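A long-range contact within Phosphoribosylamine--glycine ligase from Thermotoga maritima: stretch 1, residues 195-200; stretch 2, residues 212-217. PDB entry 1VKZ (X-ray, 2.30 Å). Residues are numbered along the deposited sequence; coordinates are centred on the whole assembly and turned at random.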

ATOM      1  N   ASN A 195      15.213  11.619   0.146  1.00 47.43           N
ATOM      2  CA  ASN A 195      14.684  10.584   1.018  1.00 45.38           C
ATOM      3  C   ASN A 195      13.223  10.333   0.678  1.00 43.87           C
ATOM      4  O   ASN A 195      12.420  11.248   0.654  1.00 41.13           O
ATOM      5  N   GLU A 196      12.907   9.078   0.402  1.00 43.78           N
ATOM      6  CA  GLU A 196      11.585   8.682   0.021  1.00 44.99           C
ATOM      7  C   GLU A 196      10.712   8.605   1.256  1.00 43.72           C
ATOM      8  O   GLU A 196      11.205   8.372   2.347  1.00 41.78           O
ATOM      9  N   LEU A 197       9.412   8.807   1.056  1.00 43.95           N
ATOM     10  CA  LEU A 197       8.443   8.928   2.140  1.00 45.48           C
ATOM     11  C   LEU A 197       7.007   8.753   1.631  1.00 43.72           C
ATOM     12  O   LEU A 197       6.657   9.186   0.556  1.00 39.21           O
ATOM     13  N   SER A 198       6.170   8.119   2.427  1.00 44.97           N
ATOM     14  CA  SER A 198       4.809   7.881   2.023  1.00 47.45           C
ATOM     15  C   SER A 198       3.932   8.734   2.896  1.00 47.26           C
ATOM     16  O   SER A 198       4.278   8.999   4.044  1.00 49.54           O
ATOM     17  N   ALA A 199       2.812   9.185   2.347  1.00 45.65           N
ATOM     18  CA  ALA A 199       1.803   9.828   3.138  1.00 43.15           C
ATOM     19  C   ALA A 199       0.426   9.254   2.766  1.00 41.32           C
ATOM     20  O   ALA A 199       0.151   9.003   1.627  1.00 39.37           O
HETATM   21  N   MSE A 200      -0.408   9.031   3.763  1.00 41.42           N
HETATM   22  CA  MSE A 200      -1.678   8.355   3.617  1.00 44.67           C
HETATM   23  C   MSE A 200      -2.756   9.145   4.308  1.00 42.17           C
HETATM   24  O   MSE A 200      -2.580   9.679   5.400  1.00 41.16           O
ATOM     25  N   PRO A 212      -0.716   8.508  10.710  1.00 40.25           N
ATOM     26  CA  PRO A 212       0.621   8.456  11.194  1.00 39.85           C
ATOM     27  C   PRO A 212       1.585   8.021  10.110  1.00 40.08           C
ATOM     28  O   PRO A 212       1.325   7.044   9.409  1.00 44.10           O
ATOM     29  N   PHE A 213       2.702   8.710   9.999  1.00 38.90           N
ATOM     30  CA  PHE A 213       3.761   8.333   9.055  1.00 38.89           C
ATOM     31  C   PHE A 213       4.524   7.117   9.575  1.00 42.30           C
ATOM     32  O   PHE A 213       4.827   7.011  10.784  1.00 46.29           O
ATOM     33  N   VAL A 214       4.809   6.186   8.675  1.00 44.66           N
ATOM     34  CA  VAL A 214       5.458   4.935   9.038  1.00 46.63           C
ATOM     35  C   VAL A 214       6.624   4.729   8.091  1.00 47.95           C
ATOM     36  O   VAL A 214       6.666   5.314   7.038  1.00 50.08           O
ATOM     37  N   ARG A 215       7.606   3.944   8.477  1.00 49.32           N
ATOM     38  CA  ARG A 215       8.745   3.747   7.610  1.00 50.42           C
ATOM     39  C   ARG A 215       8.668   2.314   7.147  1.00 51.10           C
ATOM     40  O   ARG A 215       8.532   1.417   7.943  1.00 52.59           O
ATOM     41  N   ASP A 216       8.729   2.101   5.850  1.00 53.22           N
ATOM     42  CA  ASP A 216       8.676   0.748   5.320  1.00 54.31           C
ATOM     43  C   ASP A 216      10.061   0.261   4.814  1.00 50.45           C
ATOM     44  O   ASP A 216      11.008   1.039   4.630  1.00 48.80           O
ATOM     45  N   TYR A 217      10.148  -1.054   4.637  1.00 47.61           N
ATOM     46  CA  TYR A 217      11.347  -1.723   4.256  1.00 43.69           C
ATOM     47  C   TYR A 217      11.012  -2.524   3.009  1.00 46.06           C
ATOM     48  O   TYR A 217      10.468  -3.620   3.099  1.00 48.82           O
TER

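Two segments of one chain meet here without a direct hydrogen bond between them; the contact rests on one aromatic ring, a few apolar atoms and a bridging water. Pro212, at the start of stretch 2, directs its CA-to-CB bond away from the strand and contributes almost nothing.

Phe213 is the centre of the packing. Its CA-to-CB bond points sideways, but with chi1 near -62° (m) and chi2 of 81° the end of the side chain comes nearer to stretch 1. There CE2 lies 3.6 Å from CB of Ala199, and CD2 lies 4.2 Å from CD1 of Leu197, whose t, p rotamer brings the end of its side chain nearer. The small methyl of Ala199 lets the ring approach closely, while the longer leucine reaches the ring from two residues earlier. Between these two, the backbone O of Ser198 sits 3.3 Å from Phe213 CD2, at the ring edge and near its plane, where the weakly positive ring hydrogens suit a carbonyl oxygen.

Val214 (m) points sideways, its CG2 no closer than 5.0 Å to Ser198 OG. Its branched hydrocarbon suits a buried site where the backbone N makes the polar link. Water 1 accepts a hydrogen bond from Val214 N (3.1 Å) and forms another with Ser198 OG (2.7 Å). Serine, chi1 p at 84°, thus offers a short polar arm that joins the segments through solvent.

Arg215 starts away from stretch 1, yet its long side chain, t at chi1 and chi2 and m at chi3, curls back until NH1 is 4.2 Å from Glu196 O, a loose polar approach. Asp216 (chi1 p) brings OD2 to 4.2 Å from Ser198 OG, too far for a direct bond, but its short carboxylate, partly exposed, can stay solvated. Tyr217 lies out of reach, its OH hydrogen-bonded elsewhere.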

ATOM      1  CB  ASN A 195      14.807  11.027   2.463  1.00 47.00           C
ATOM      2  CG  ASN A 195      16.170  11.628   2.765  1.00 49.19           C
ATOM      3  OD1 ASN A 195      17.188  11.198   2.217  1.00 51.97           O
ATOM      4  ND2 ASN A 195      16.190  12.640   3.623  1.00 48.98           N
ATOM      5  CB  GLU A 196      11.602   7.339  -0.732  1.00 44.52           C
ATOM      6  CG  GLU A 196      10.297   7.106  -1.500  1.00 52.91           C
ATOM      7  CD  GLU A 196      10.310   5.895  -2.406  1.00 52.36           C
ATOM      8  OE1 GLU A 196      11.304   5.711  -3.155  1.00 65.25           O
ATOM      9  OE2 GLU A 196       9.299   5.156  -2.384  1.00 65.40           O
ATOM     10  CB  LEU A 197       8.576  10.303   2.774  1.00 46.63           C
ATOM     11  CG  LEU A 197       7.603  10.707   3.875  1.00 49.37           C
ATOM     12  CD1 LEU A 197       7.796   9.868   5.162  1.00 54.50           C
ATOM     13  CD2 LEU A 197       7.785  12.194   4.158  1.00 49.29           C
ATOM     14  CB  SER A 198       4.431   6.401   2.165  1.00 50.11           C
ATOM     15  OG  SER A 198       4.030   6.066   3.488  1.00 58.17           O
ATOM     16  CB  ALA A 199       1.888  11.294   2.948  1.00 41.94           C
HETATM   17  CB  MSE A 200      -1.631   6.963   4.269  1.00 43.04           C
HETATM   18  CG  MSE A 200      -1.491   5.804   3.301  1.00 53.67           C
HETATM   19 SE   MSE A 200      -0.530   4.257   4.116  1.00 57.86          SE
HETATM   20  CE  MSE A 200       1.330   5.051   3.803  1.00 57.70           C
ATOM     21  CB  PRO A 212       0.546   7.369  12.266  1.00 40.26           C
ATOM     22  CG  PRO A 212      -0.769   7.412  12.747  1.00 39.55           C
ATOM     23  CD  PRO A 212      -1.627   7.761  11.594  1.00 41.24           C
ATOM     24  CB  PHE A 213       4.706   9.521   8.789  1.00 36.25           C
ATOM     25  CG  PHE A 213       4.017  10.684   8.159  1.00 35.21           C
ATOM     26  CD1 PHE A 213       3.283  11.576   8.924  1.00 42.03           C
ATOM     27  CD2 PHE A 213       4.040  10.869   6.794  1.00 42.24           C
ATOM     28  CE1 PHE A 213       2.617  12.657   8.328  1.00 44.48           C
ATOM     29  CE2 PHE A 213       3.356  11.954   6.198  1.00 38.47           C
ATOM     30  CZ  PHE A 213       2.649  12.824   6.964  1.00 32.68           C
ATOM     31  CB  VAL A 214       4.454   3.735   9.061  1.00 45.43           C
ATOM     32  CG1 VAL A 214       3.246   4.096   9.857  1.00 46.00           C
ATOM     33  CG2 VAL A 214       4.019   3.338   7.712  1.00 51.75           C
ATOM     34  CB  ARG A 215      10.071   4.065   8.329  1.00 51.88           C
ATOM     35  CG  ARG A 215      11.280   3.854   7.428  1.00 53.88           C
ATOM     36  CD  ARG A 215      12.541   4.602   7.791  1.00 56.93           C
ATOM     37  NE  ARG A 215      12.360   5.995   8.223  1.00 68.95           N
ATOM     38  CZ  ARG A 215      11.833   6.988   7.495  1.00 69.47           C
ATOM     39  NH1 ARG A 215      11.354   6.784   6.265  1.00 72.67           N
ATOM     40  NH2 ARG A 215      11.755   8.208   8.023  1.00 61.41           N
ATOM     41  CB  ASP A 216       7.555   0.609   4.274  1.00 58.12           C
ATOM     42  CG  ASP A 216       7.458   1.813   3.334  1.00 65.41           C
ATOM     43  OD1 ASP A 216       8.353   1.968   2.464  1.00 70.62           O
ATOM     44  OD2 ASP A 216       6.513   2.638   3.394  1.00 74.44           O
ATOM     45  CB  TYR A 217      11.785  -2.618   5.411  1.00 44.62           C
ATOM     46  CG  TYR A 217      12.310  -1.856   6.612  1.00 40.73           C
ATOM     47  CD1 TYR A 217      11.444  -1.221   7.478  1.00 42.74           C
ATOM     48  CD2 TYR A 217      13.686  -1.762   6.871  1.00 49.24           C
ATOM     49  CE1 TYR A 217      11.899  -0.531   8.576  1.00 40.54           C
ATOM     50  CE2 TYR A 217      14.164  -1.045   7.978  1.00 46.18           C
ATOM     51  CZ  TYR A 217      13.249  -0.435   8.821  1.00 40.58           C
ATOM     52  OH  TYR A 217      13.666   0.266   9.922  1.00 37.56           O
TER
HETATM   53  O   HOH W   1       3.488   7.058   5.990  1.00 38.65           O